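PDB 4QIT: nitronate monooxygenase family protein from Pseudomonas aeruginosa, which uses FMN and molecular oxygen to oxidise alkyl nitronates, among them the toxin propionate 3-nitronate, removing their nitrogen. Local coordinates for residues M244-V249 and E262-P267; R340-P343 and R349-V352; V276-R281 and L286-F291. The protein carries 1 engineered substitution. One frame throughout, in Å; residues are numbered along the deposited sequence.

Interaction 1: M244-V249 and E262-P267; sequences MGTAFV and EALKGP. With FMN (flavin mononucleotide), chain C.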
ATOM      1  N   MET A 244      -5.212   1.262  15.729  1.00  8.33           N
ATOM      2  CA  MET A 244      -4.515   2.502  15.400  1.00  7.24           C
ATOM      3  C   MET A 244      -3.297   2.671  16.291  1.00  8.11           C
ATOM      4  O   MET A 244      -3.426   2.701  17.514  1.00  9.82           O
ATOM      5  CB  MET A 244      -5.471   3.695  15.585  1.00  7.89           C
ATOM      6  CG  MET A 244      -6.643   3.683  14.609  1.00  9.60           C
ATOM      7  SD  MET A 244      -7.945   4.863  15.009  1.00 10.29           S
ATOM      8  CE  MET A 244      -7.079   6.396  14.723  1.00 10.86           C
ATOM      9  N   GLY A 245      -2.118   2.763  15.678  1.00  7.93           N
ATOM     10  CA  GLY A 245      -0.884   2.934  16.421  1.00  9.24           C
ATOM     11  C   GLY A 245      -0.359   4.359  16.339  1.00  8.98           C
ATOM     12  O   GLY A 245      -0.279   5.071  17.346  1.00  9.15           O
ATOM     13  N   THR A 246      -0.001   4.774  15.127  1.00  7.73           N
ATOM     14  CA  THR A 246       0.620   6.083  14.917  1.00  8.12           C
ATOM     15  C   THR A 246      -0.195   7.218  15.541  1.00  9.20           C
ATOM     16  O   THR A 246       0.368   8.142  16.136  1.00  9.88           O
ATOM     17  CB  THR A 246       0.821   6.337  13.415  1.00  7.73           C
ATOM     18  OG1 THR A 246       1.648   5.294  12.885  1.00  9.84           O
ATOM     19  CG2 THR A 246       1.505   7.675  13.166  1.00  9.92           C
ATOM     20  N   ALA A 247      -1.519   7.119  15.457  1.00  8.05           N
ATOM     21  CA  ALA A 247      -2.396   8.157  16.025  1.00  8.39           C
ATOM     22  C   ALA A 247      -2.200   8.373  17.529  1.00 10.48           C
ATOM     23  O   ALA A 247      -2.467   9.478  18.031  1.00 10.95           O
ATOM     24  CB  ALA A 247      -3.843   7.850  15.729  1.00  8.95           C
ATOM     25  N   PHE A 248      -1.734   7.346  18.242  1.00 10.22           N
ATOM     26  CA  PHE A 248      -1.587   7.431  19.699  1.00  9.01           C
ATOM     27  C   PHE A 248      -0.162   7.710  20.162  1.00  9.98           C
ATOM     28  O   PHE A 248       0.075   7.890  21.356  1.00 10.71           O
ATOM     29  CB  PHE A 248      -2.143   6.179  20.400  1.00  9.38           C
ATOM     30  CG  PHE A 248      -3.645   6.082  20.355  1.00  9.39           C
ATOM     31  CD1 PHE A 248      -4.420   6.715  21.318  1.00  9.73           C
ATOM     32  CD2 PHE A 248      -4.277   5.400  19.332  1.00 10.84           C
ATOM     33  CE1 PHE A 248      -5.803   6.647  21.285  1.00 11.42           C
ATOM     34  CE2 PHE A 248      -5.662   5.322  19.284  1.00 11.72           C
ATOM     35  CZ  PHE A 248      -6.426   5.957  20.261  1.00 11.73           C
ATOM     36  N   VAL A 249       0.785   7.764  19.230  1.00 10.16           N
ATOM     37  CA  VAL A 249       2.190   7.953  19.594  1.00 10.70           C
ATOM     38  C   VAL A 249       2.452   9.270  20.331  1.00  9.87           C
ATOM     39  O   VAL A 249       3.193   9.309  21.320  1.00 10.81           O
ATOM     40  CB  VAL A 249       3.116   7.821  18.365  1.00  9.60           C
ATOM     41  CG1 VAL A 249       4.537   8.214  18.721  1.00 12.68           C
ATOM     42  CG2 VAL A 249       3.079   6.377  17.847  1.00 12.94           C
ATOM     43  N   GLU A 262       9.073  15.113  18.477  1.00 13.00           N
ATOM     44  CA  GLU A 262       9.511  16.187  17.578  1.00 14.22           C
ATOM     45  C   GLU A 262       9.571  15.715  16.118  1.00 12.74           C
ATOM     46  O   GLU A 262       9.117  16.419  15.212  1.00 14.04           O
ATOM     47  CB  GLU A 262      10.878  16.719  18.013  1.00 16.14           C
ATOM     48  CG  GLU A 262      11.565  17.605  17.001  1.00 25.19           C
ATOM     49  CD  GLU A 262      12.935  18.070  17.463  1.00 32.83           C
ATOM     50  OE1 GLU A 262      13.788  17.210  17.791  1.00 33.54           O
ATOM     51  OE2 GLU A 262      13.159  19.299  17.500  1.00 38.93           O
ATOM     52  N   ALA A 263      10.133  14.526  15.905  1.00 11.18           N
ATOM     53  CA  ALA A 263      10.236  13.928  14.575  1.00 12.47           C
ATOM     54  C   ALA A 263       8.859  13.756  13.936  1.00 12.54           C
ATOM     55  O   ALA A 263       8.650  14.114  12.772  1.00 12.59           O
ATOM     56  CB  ALA A 263      10.932  12.580  14.665  1.00 12.05           C
ATOM     57  N   LEU A 264       7.924  13.210  14.705  1.00 11.71           N
ATOM     58  CA  LEU A 264       6.601  12.894  14.182  1.00 12.76           C
ATOM     59  C   LEU A 264       5.756  14.159  13.973  1.00 14.67           C
ATOM     60  O   LEU A 264       4.899  14.196  13.088  1.00 15.09           O
ATOM     61  CB  LEU A 264       5.902  11.871  15.089  1.00 13.04           C
ATOM     62  CG  LEU A 264       4.502  11.394  14.701  1.00 14.78           C
ATOM     63  CD1 LEU A 264       4.506  10.822  13.277  1.00 14.89           C
ATOM     64  CD2 LEU A 264       4.045  10.356  15.706  1.00 14.43           C
ATOM     65  N   LYS A 265       6.008  15.199  14.766  1.00 12.97           N
ATOM     66  CA  LYS A 265       5.293  16.463  14.594  1.00 16.29           C
ATOM     67  C   LYS A 265       5.798  17.318  13.426  1.00 17.76           C
ATOM     68  O   LYS A 265       5.045  18.133  12.889  1.00 21.02           O
ATOM     69  CB  LYS A 265       5.298  17.281  15.892  1.00 15.12           C
ATOM     70  CG  LYS A 265       4.310  16.763  16.920  1.00 17.17           C
ATOM     71  CD  LYS A 265       4.142  17.721  18.086  1.00 24.95           C
ATOM     72  CE  LYS A 265       5.282  17.597  19.079  1.00 25.12           C
ATOM     73  NZ  LYS A 265       4.982  18.343  20.342  1.00 29.82           N
ATOM     74  N   GLY A 266       7.052  17.124  13.021  1.00 15.42           N
ATOM     75  CA  GLY A 266       7.680  18.002  12.047  1.00 15.71           C
ATOM     76  C   GLY A 266       7.661  17.489  10.623  1.00 16.09           C
ATOM     77  O   GLY A 266       6.882  16.587  10.292  1.00 15.64           O
ATOM     78  N   PRO A 267       8.524  18.055   9.768  1.00 13.92           N
ATOM     79  CA  PRO A 267       8.474  17.754   8.333  1.00 15.80           C
ATOM     80  C   PRO A 267       8.859  16.316   7.976  1.00 13.93           C
ATOM     81  O   PRO A 267       8.505  15.847   6.901  1.00 16.30           O
ATOM     82  CB  PRO A 267       9.467  18.752   7.722  1.00 20.41           C
ATOM     83  CG  PRO A 267      10.372  19.145   8.852  1.00 20.29           C
ATOM     84  CD  PRO A 267       9.553  19.059  10.103  1.00 16.98           C
TER
HETATM   85  N1  FMN C 401       2.325  -4.447  16.445  1.00 26.23           N
HETATM   86  C2  FMN C 401       2.556  -5.528  17.286  1.00 22.75           C
HETATM   87  O2  FMN C 401       1.958  -6.577  17.084  1.00 31.43           O
HETATM   88  N3  FMN C 401       3.417  -5.437  18.357  1.00 21.59           N
HETATM   89  C4  FMN C 401       4.084  -4.249  18.571  1.00 21.28           C
HETATM   90  O4  FMN C 401       4.872  -4.124  19.504  1.00 20.96           O
HETATM   91  C4A FMN C 401       3.866  -3.174  17.729  1.00 27.42           C
HETATM   92  N5  FMN C 401       4.549  -2.011  17.971  1.00 27.68           N
HETATM   93  C5A FMN C 401       4.350  -0.909  17.175  1.00 23.83           C
HETATM   94  C6  FMN C 401       5.053   0.251  17.468  1.00 22.71           C
HETATM   95  C7  FMN C 401       4.879   1.389  16.706  1.00 21.93           C
HETATM   96  C7M FMN C 401       5.659   2.611  17.101  1.00 23.97           C
HETATM   97  C8  FMN C 401       4.007   1.363  15.618  1.00 21.00           C
HETATM   98  C8M FMN C 401       3.824   2.588  14.769  1.00 22.62           C
HETATM   99  C9  FMN C 401       3.305   0.189  15.323  1.00 23.22           C
HETATM  100  C9A FMN C 401       3.467  -0.960  16.105  1.00 24.50           C
HETATM  101  N10 FMN C 401       2.776  -2.145  15.843  1.00 25.57           N
HETATM  102  C10 FMN C 401       2.985  -3.255  16.658  1.00 24.26           C
HETATM  103  C1' FMN C 401       1.837  -2.233  14.667  1.00 23.08           C
HETATM  104  C2' FMN C 401       0.392  -1.932  15.027  1.00 23.73           C
HETATM  105  O2' FMN C 401      -0.158  -3.033  15.703  1.00 23.23           O
HETATM  106  C3' FMN C 401      -0.444  -1.687  13.779  1.00 20.65           C
HETATM  107  O3' FMN C 401      -0.212  -2.661  12.785  1.00 19.08           O
HETATM  108  C4' FMN C 401      -0.041  -0.344  13.213  1.00 18.01           C
HETATM  109  O4' FMN C 401       0.250   0.549  14.273  1.00 20.42           O
HETATM  110  C5' FMN C 401      -1.205   0.214  12.412  1.00 17.85           C
HETATM  111  O5' FMN C 401      -0.640   1.214  11.621  1.00 10.56           O
HETATM  112  P   FMN C 401      -0.833   2.756  11.961  1.00  7.93           P
HETATM  113  O1P FMN C 401      -2.064   2.934  12.811  1.00 10.49           O
HETATM  114  O2P FMN C 401      -0.900   3.478  10.651  1.00  8.78           O
HETATM  115  O3P FMN C 401       0.381   3.133  12.744  1.00 10.36           O
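At the FMN phosphate site of the TIM barrel, V249 and T246 of the short turn after strand 241-244 pack against L264 of helix 258-265. L264 holds CG anti to its backbone N (chi1 -179°), which carries CD2 toward V249; this CD2 lies 3.7 Å from V249 CG1, the two side chains crossing at a slant, and also approaches T246 O, 4.3 Å away. The contact is small, buried and wholly apolar in its side chains. The other flank of the turn grips the phosphate. G245 N donates almost straight to FMN O1P (2.9 Å, 170°), while T246 gives two bonds to FMN O3P, from N at 2.9 Å and from OG1 at 2.5 Å. That double hold is possible because OG1 stands beside the backbone N; OG1 is also bonded to G333 N. Two backbone N atoms and one hydroxyl thus hold two phosphate oxygens. L264 backs this turn from helix 258-265, the side chains of F248 and M244 pack against helix 344-355, both on L351 and F248 also on L347, and M244 is tied by backbone bonds to I22 and A24 around strand 21-23.

Interaction 2: R340-P343 and R349-V352; sequences RELP and RTLV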
ATOM      1  N   ARG A 340      -1.995  13.849  15.550  1.00 11.55           N
ATOM      2  CA  ARG A 340      -2.425  14.888  16.477  1.00 12.64           C
ATOM      3  C   ARG A 340      -1.825  14.581  17.840  1.00 13.68           C
ATOM      4  O   ARG A 340      -1.514  13.423  18.144  1.00 14.24           O
ATOM      5  CB  ARG A 340      -3.947  14.914  16.588  1.00 13.67           C
ATOM      6  CG  ARG A 340      -4.644  15.411  15.339  1.00 14.26           C
ATOM      7  CD  ARG A 340      -6.158  15.323  15.455  1.00 13.98           C
ATOM      8  NE  ARG A 340      -6.691  14.022  15.044  1.00 13.75           N
ATOM      9  CZ  ARG A 340      -7.985  13.779  14.875  1.00 18.06           C
ATOM     10  NH1 ARG A 340      -8.883  14.735  15.088  1.00 16.02           N
ATOM     11  NH2 ARG A 340      -8.382  12.579  14.488  1.00 13.51           N
ATOM     12  N   GLU A 341      -1.677  15.622  18.658  1.00 12.36           N
ATOM     13  CA  GLU A 341      -1.116  15.505  20.006  1.00 13.07           C
ATOM     14  C   GLU A 341      -2.197  15.821  21.028  1.00 12.58           C
ATOM     15  O   GLU A 341      -2.490  16.996  21.282  1.00 15.52           O
ATOM     16  CB  GLU A 341       0.059  16.470  20.186  1.00 14.21           C
ATOM     17  CG  GLU A 341       0.704  16.409  21.575  1.00 15.62           C
ATOM     18  CD  GLU A 341       1.941  17.278  21.684  1.00 24.53           C
ATOM     19  OE1 GLU A 341       2.042  18.273  20.936  1.00 26.10           O
ATOM     20  OE2 GLU A 341       2.820  16.968  22.514  1.00 33.28           O
ATOM     21  N   LEU A 342      -2.795  14.780  21.605  1.00 11.11           N
ATOM     22  CA  LEU A 342      -3.885  14.946  22.564  1.00 11.48           C
ATOM     23  C   LEU A 342      -3.754  13.919  23.677  1.00 12.60           C
ATOM     24  O   LEU A 342      -3.198  12.851  23.460  1.00 12.15           O
ATOM     25  CB  LEU A 342      -5.227  14.724  21.869  1.00 12.99           C
ATOM     26  CG  LEU A 342      -5.634  15.636  20.714  1.00 14.23           C
ATOM     27  CD1 LEU A 342      -6.857  15.062  20.012  1.00 15.74           C
ATOM     28  CD2 LEU A 342      -5.948  17.028  21.230  1.00 18.44           C
ATOM     29  N   PRO A 343      -4.264  14.232  24.881  1.00 12.22           N
ATOM     30  CA  PRO A 343      -4.431  13.182  25.893  1.00 10.87           C
ATOM     31  C   PRO A 343      -5.221  12.035  25.278  1.00 12.22           C
ATOM     32  O   PRO A 343      -6.156  12.277  24.506  1.00 12.64           O
ATOM     33  CB  PRO A 343      -5.262  13.875  26.983  1.00 12.91           C
ATOM     34  CG  PRO A 343      -4.908  15.322  26.842  1.00 12.40           C
ATOM     35  CD  PRO A 343      -4.728  15.550  25.361  1.00 11.99           C
ATOM     36  N   ARG A 349     -12.216  10.019  22.463  1.00 13.91           N
ATOM     37  CA  ARG A 349     -13.454  10.792  22.393  1.00 14.71           C
ATOM     38  C   ARG A 349     -13.619  11.465  21.027  1.00 13.81           C
ATOM     39  O   ARG A 349     -14.694  11.410  20.413  1.00 13.51           O
ATOM     40  CB  ARG A 349     -13.408  11.860  23.494  1.00 17.88           C
ATOM     41  CG  ARG A 349     -14.733  12.286  24.096  1.00 35.24           C
ATOM     42  CD  ARG A 349     -14.483  13.180  25.317  1.00 30.00           C
ATOM     43  NE  ARG A 349     -13.672  12.492  26.310  1.00 26.09           N
ATOM     44  CZ  ARG A 349     -12.557  12.963  26.870  1.00 21.57           C
ATOM     45  NH1 ARG A 349     -12.074  14.160  26.562  1.00 23.78           N
ATOM     46  NH2 ARG A 349     -11.921  12.217  27.758  1.00 18.27           N
ATOM     47  N   THR A 350     -12.544  12.088  20.559  1.00 12.97           N
ATOM     48  CA  THR A 350     -12.548  12.812  19.296  1.00 12.82           C
ATOM     49  C   THR A 350     -12.783  11.875  18.111  1.00 13.09           C
ATOM     50  O   THR A 350     -13.555  12.187  17.200  1.00 12.84           O
ATOM     51  CB  THR A 350     -11.234  13.594  19.112  1.00 13.53           C
ATOM     52  OG1 THR A 350     -11.096  14.555  20.177  1.00 14.88           O
ATOM     53  CG2 THR A 350     -11.228  14.322  17.785  1.00 14.79           C
ATOM     54  N   LEU A 351     -12.113  10.727  18.126  1.00 11.14           N
ATOM     55  CA  LEU A 351     -12.329   9.707  17.105  1.00 11.60           C
ATOM     56  C   LEU A 351     -13.770   9.222  17.060  1.00 12.71           C
ATOM     57  O   LEU A 351     -14.321   9.007  15.977  1.00 13.03           O
ATOM     58  CB  LEU A 351     -11.384   8.530  17.327  1.00 11.12           C
ATOM     59  CG  LEU A 351      -9.898   8.849  17.119  1.00  9.17           C
ATOM     60  CD1 LEU A 351      -9.073   7.676  17.602  1.00 11.29           C
ATOM     61  CD2 LEU A 351      -9.592   9.151  15.657  1.00 11.67           C
ATOM     62  N   VAL A 352     -14.387   9.054  18.226  1.00 11.22           N
ATOM     63  CA  VAL A 352     -15.789   8.641  18.276  1.00 12.87           C
ATOM     64  C   VAL A 352     -16.718   9.710  17.702  1.00 14.64           C
ATOM     65  O   VAL A 352     -17.653   9.395  16.962  1.00 15.45           O
ATOM     66  CB  VAL A 352     -16.217   8.274  19.713  1.00 13.24           C
ATOM     67  CG1 VAL A 352     -17.726   8.033  19.785  1.00 18.03           C
ATOM     68  CG2 VAL A 352     -15.437   7.046  20.187  1.00 15.24           C
TER
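R340 reaches from the loop before helix 344-355 to T350 and L351 on that helix. Its CB already heads toward the helix, and CG continues beside the backbone N (chi1 -70°). The chain then runs extended through CD, and a bend at chi3 (-87°) swings NE and the guanidinium round, so that the contact across falls to the two terminal nitrogens. NH1 lies 3.6 Å from T350 CG2, and NH2 lies 3.8 Å from L351 CD2; both methyls approach the guanidinium obliquely. The bonds that hold this group are elsewhere: NH1 forms a salt bridge with E354 OE2 one turn further along the same helix, and NH2 donates to M226 O, in the loop between strand 219-222 and helix 228-236. With both terminal nitrogens bonded, the group is probably restrained from turning; E354 probably offsets much of its charge, while its apolar company comes from T350 and L351.

T350 offers its CG2 methyl, while OG1 bonds back to E346 O inside the helix. Against this hydroxyl L342 adds a looser touch, CD1 to T350 OG1 at 4.3 Å. L351 is buried: it also touches I21 of strand 21-23 and packs on M244, next to the FMN site. P343, directly after L342, is the N-cap residue of the helix, and the preceding loop, chiefly through the R340 side chain, lies alongside the second turn of the helix.

The arrangement is packing at the outer layer of a TIM barrel, one shell behind the FMN site, where a C-terminal helix lies over the first strand, 21-23, and R340 ties it to the loop following strand 219-222.

Interaction 3: V276-R281 and L286-F291; sequences VTMSGR and LPNRMF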
ATOM      1  N   VAL A 276      14.726  -3.254   6.700  1.00 12.37           N
ATOM      2  CA  VAL A 276      15.042  -4.498   7.395  1.00 11.38           C
ATOM      3  C   VAL A 276      16.327  -4.380   8.208  1.00 10.69           C
ATOM      4  O   VAL A 276      16.649  -5.277   8.980  1.00 12.36           O
ATOM      5  CB  VAL A 276      15.199  -5.701   6.437  1.00 11.57           C
ATOM      6  CG1 VAL A 276      13.926  -5.920   5.649  1.00 15.84           C
ATOM      7  CG2 VAL A 276      16.421  -5.524   5.522  1.00 13.98           C
ATOM      8  N   THR A 277      17.054  -3.279   8.044  1.00 11.69           N
ATOM      9  CA  THR A 277      18.375  -3.159   8.677  1.00 12.86           C
ATOM     10  C   THR A 277      18.320  -2.703  10.139  1.00 13.30           C
ATOM     11  O   THR A 277      19.294  -2.854  10.883  1.00 14.69           O
ATOM     12  CB  THR A 277      19.319  -2.255   7.860  1.00 12.09           C
ATOM     13  OG1 THR A 277      18.653  -1.030   7.536  1.00 14.57           O
ATOM     14  CG2 THR A 277      19.737  -2.962   6.569  1.00 14.22           C
ATOM     15  N   MET A 278      17.187  -2.152  10.553  1.00 12.77           N
ATOM     16  CA  MET A 278      16.983  -1.774  11.948  1.00 12.34           C
ATOM     17  C   MET A 278      16.855  -2.993  12.864  1.00 14.18           C
ATOM     18  O   MET A 278      17.506  -3.070  13.908  1.00 13.26           O
ATOM     19  CB  MET A 278      15.733  -0.887  12.073  1.00 14.09           C
ATOM     20  CG  MET A 278      15.451  -0.363  13.484  1.00 15.31           C
ATOM     21  SD  MET A 278      16.295   1.178  13.889  1.00 14.13           S
ATOM     22  CE  MET A 278      15.454   2.306  12.773  1.00 16.05           C
ATOM     23  N   SER A 279      16.024  -3.956  12.482  1.00 11.65           N
ATOM     24  CA  SER A 279      15.675  -5.023  13.408  1.00 14.35           C
ATOM     25  C   SER A 279      15.895  -6.417  12.852  1.00 13.37           C
ATOM     26  O   SER A 279      15.866  -7.389  13.601  1.00 15.30           O
ATOM     27  CB  SER A 279      14.211  -4.897  13.804  1.00 14.84           C
ATOM     28  OG  SER A 279      13.391  -5.269  12.708  1.00 12.90           O
ATOM     29  N   GLY A 280      16.062  -6.517  11.535  1.00 13.20           N
ATOM     30  CA  GLY A 280      16.152  -7.801  10.864  1.00 13.29           C
ATOM     31  C   GLY A 280      14.827  -8.261  10.274  1.00 14.73           C
ATOM     32  O   GLY A 280      14.763  -9.299   9.611  1.00 15.19           O
ATOM     33  N   ARG A 281      13.771  -7.487  10.516  1.00 10.86           N
ATOM     34  CA  ARG A 281      12.446  -7.757   9.949  1.00  9.81           C
ATOM     35  C   ARG A 281      11.896  -6.451   9.399  1.00 10.87           C
ATOM     36  O   ARG A 281      12.068  -5.391  10.011  1.00 11.67           O
ATOM     37  CB  ARG A 281      11.481  -8.304  11.010  1.00 10.30           C
ATOM     38  CG  ARG A 281      11.098  -9.777  10.823  1.00 12.33           C
ATOM     39  CD  ARG A 281      10.098 -10.198  11.891  1.00 11.73           C
ATOM     40  NE  ARG A 281       9.531 -11.530  11.663  1.00 11.25           N
ATOM     41  CZ  ARG A 281       8.502 -11.779  10.857  1.00 10.45           C
ATOM     42  NH1 ARG A 281       7.943 -10.796  10.171  1.00 11.61           N
ATOM     43  NH2 ARG A 281       8.043 -13.023  10.724  1.00 12.40           N
ATOM     44  N   LEU A 286      10.117   6.560  10.241  1.00  8.94           N
ATOM     45  CA  LEU A 286      10.689   7.784   9.679  1.00  8.71           C
ATOM     46  C   LEU A 286      12.169   7.525   9.393  1.00  9.93           C
ATOM     47  O   LEU A 286      12.955   7.300  10.318  1.00 10.69           O
ATOM     48  CB  LEU A 286      10.520   8.941  10.678  1.00  8.11           C
ATOM     49  CG  LEU A 286       9.098   9.152  11.207  1.00  7.46           C
ATOM     50  CD1 LEU A 286       9.032  10.218  12.294  1.00 11.43           C
ATOM     51  CD2 LEU A 286       8.157   9.529  10.088  1.00 11.08           C
ATOM     52  N   PRO A 287      12.559   7.527   8.112  1.00  9.25           N
ATOM     53  CA  PRO A 287      13.906   7.069   7.745  1.00  8.22           C
ATOM     54  C   PRO A 287      15.028   7.923   8.334  1.00  9.55           C
ATOM     55  O   PRO A 287      14.940   9.154   8.440  1.00 11.62           O
ATOM     56  CB  PRO A 287      13.909   7.132   6.206  1.00 11.31           C
ATOM     57  CG  PRO A 287      12.747   8.007   5.853  1.00 13.96           C
ATOM     58  CD  PRO A 287      11.732   7.854   6.934  1.00  9.24           C
ATOM     59  N   ASN A 288      16.087   7.235   8.734  1.00  9.32           N
ATOM     60  CA  ASN A 288      17.263   7.882   9.296  1.00 10.80           C
ATOM     61  C   ASN A 288      18.499   7.059   8.943  1.00 12.30           C
ATOM     62  O   ASN A 288      18.479   6.295   7.986  1.00 11.97           O
ATOM     63  CB  ASN A 288      17.102   8.099  10.803  1.00 11.13           C
ATOM     64  CG  ASN A 288      16.908   6.804  11.578  1.00 11.59           C
ATOM     65  OD1 ASN A 288      17.231   5.712  11.107  1.00 10.49           O
ATOM     66  ND2 ASN A 288      16.393   6.934  12.796  1.00 10.98           N
ATOM     67  N   ARG A 289      19.567   7.180   9.728  1.00 13.45           N
ATOM     68  CA  ARG A 289      20.814   6.501   9.369  1.00 14.50           C
ATOM     69  C   ARG A 289      20.758   4.973   9.486  1.00 15.99           C
ATOM     70  O   ARG A 289      21.573   4.270   8.872  1.00 16.13           O
ATOM     71  CB  ARG A 289      21.992   7.096  10.151  1.00 12.14           C
ATOM     72  CG  ARG A 289      22.175   8.578   9.867  1.00 15.53           C
ATOM     73  CD  ARG A 289      23.391   9.146  10.579  1.00 17.08           C
ATOM     74  NE  ARG A 289      24.635   8.532  10.121  1.00 18.01           N
ATOM     75  CZ  ARG A 289      25.806   8.714  10.723  1.00 17.87           C
ATOM     76  NH1 ARG A 289      25.880   9.479  11.797  1.00 20.73           N
ATOM     77  NH2 ARG A 289      26.895   8.121  10.257  1.00 20.75           N
ATOM     78  N   MET A 290      19.783   4.454  10.231  1.00 12.94           N
ATOM     79  CA  MET A 290      19.583   3.010  10.287  1.00 14.45           C
ATOM     80  C   MET A 290      18.832   2.438   9.090  1.00 16.95           C
ATOM     81  O   MET A 290      18.669   1.222   8.999  1.00 17.92           O
ATOM     82  CB  MET A 290      18.872   2.592  11.578  1.00 16.52           C
ATOM     83  CG  MET A 290      19.759   2.582  12.805  1.00 18.12           C
ATOM     84  SD  MET A 290      21.293   1.649  12.546  1.00 16.11           S
ATOM     85  CE  MET A 290      20.697   0.054  11.958  1.00 13.18           C
ATOM     86  N   PHE A 291      18.384   3.298   8.176  1.00 13.08           N
ATOM     87  CA  PHE A 291      17.627   2.849   7.004  1.00 14.01           C
ATOM     88  C   PHE A 291      18.549   2.809   5.792  1.00 17.67           C
ATOM     89  O   PHE A 291      18.610   3.764   5.013  1.00 24.04           O
ATOM     90  CB  PHE A 291      16.468   3.808   6.691  1.00 12.25           C
ATOM     91  CG  PHE A 291      15.288   3.716   7.633  1.00 10.59           C
ATOM     92  CD1 PHE A 291      15.429   3.968   8.995  1.00 10.56           C
ATOM     93  CD2 PHE A 291      14.013   3.469   7.130  1.00  9.33           C
ATOM     94  CE1 PHE A 291      14.329   3.936   9.843  1.00 10.60           C
ATOM     95  CE2 PHE A 291      12.911   3.438   7.968  1.00 10.88           C
ATOM     96  CZ  PHE A 291      13.068   3.665   9.327  1.00 10.96           C
TER
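T277 OG1 is gripped by several groups: it donates to M290 O at 2.7 Å, is bonded to T275 OG1, and has a weak bond with F292 N. The hydroxyl sits between the backbone N and the carbonyl carbon (chi1 49°), which directs it across to M290, and it meets that carbonyl at a C=O...OG1 angle of 150°, slightly tilted from its plane. This bond joins two loops that flank strand 283-285.

Beside it two methionines interlock at about a right angle. M278, bent at chi2 and chi3, curls its end over M290: SD lies 3.7 Å and CE 3.6 Å from M290 CB. The same methyl touches F291 CE1 at 3.5 Å, coming obliquely to the ring. M290 is bent in return and brings its CE to 3.4 Å from T277 O, so each methionine end rests on the opposite loop. P287 CA lies over the centre of one face of the F291 ring, 3.4 Å above its plane.

The shape of 286-291 is set locally by a type I turn from N288 to F291, reinforced by an Asx turn in which M290 N donates to N288 OD1 at 3.0 Å from above the carboxamide plane, 39° out of it. N288 ND2 goes instead to A328 O. In the other loop S279 OG accepts from R281 N, an ST turn.

M278 also touches W331, a residue of the nitroethane pocket, and its side chain is about 7 Å from the bound nitroethane. The two loops follow strands 273-275 and 283-285 of the small antiparallel sheet and lie against helix 307-320, where T312 bonds M278 O and packs on M290, while Y309 and Q316 touch M278.

Overall arrangement
Along the chain interaction 1 comes first, then interaction 3, then interaction 2, all in one chain, interactions 1 and 2 by the parallel barrel, interaction 3 on the small antiparallel sheet beside it. Interaction 1 is the middle of the row. Its centre lies about 13 Å from that of interaction 2, which it meets through a salt bridge, K265 NZ to E341 OE1, and through M244 and F248 packed on L351. Toward interaction 3, about 17 Å away between centres, A263 rests on L286. The centres of interactions 2 and 3 are about 29 Å apart, without touching. The FMN phosphate turn is therefore linked outward to helix 344-355, and by way of helix 258-265 to the loops near the nitroethane pocket.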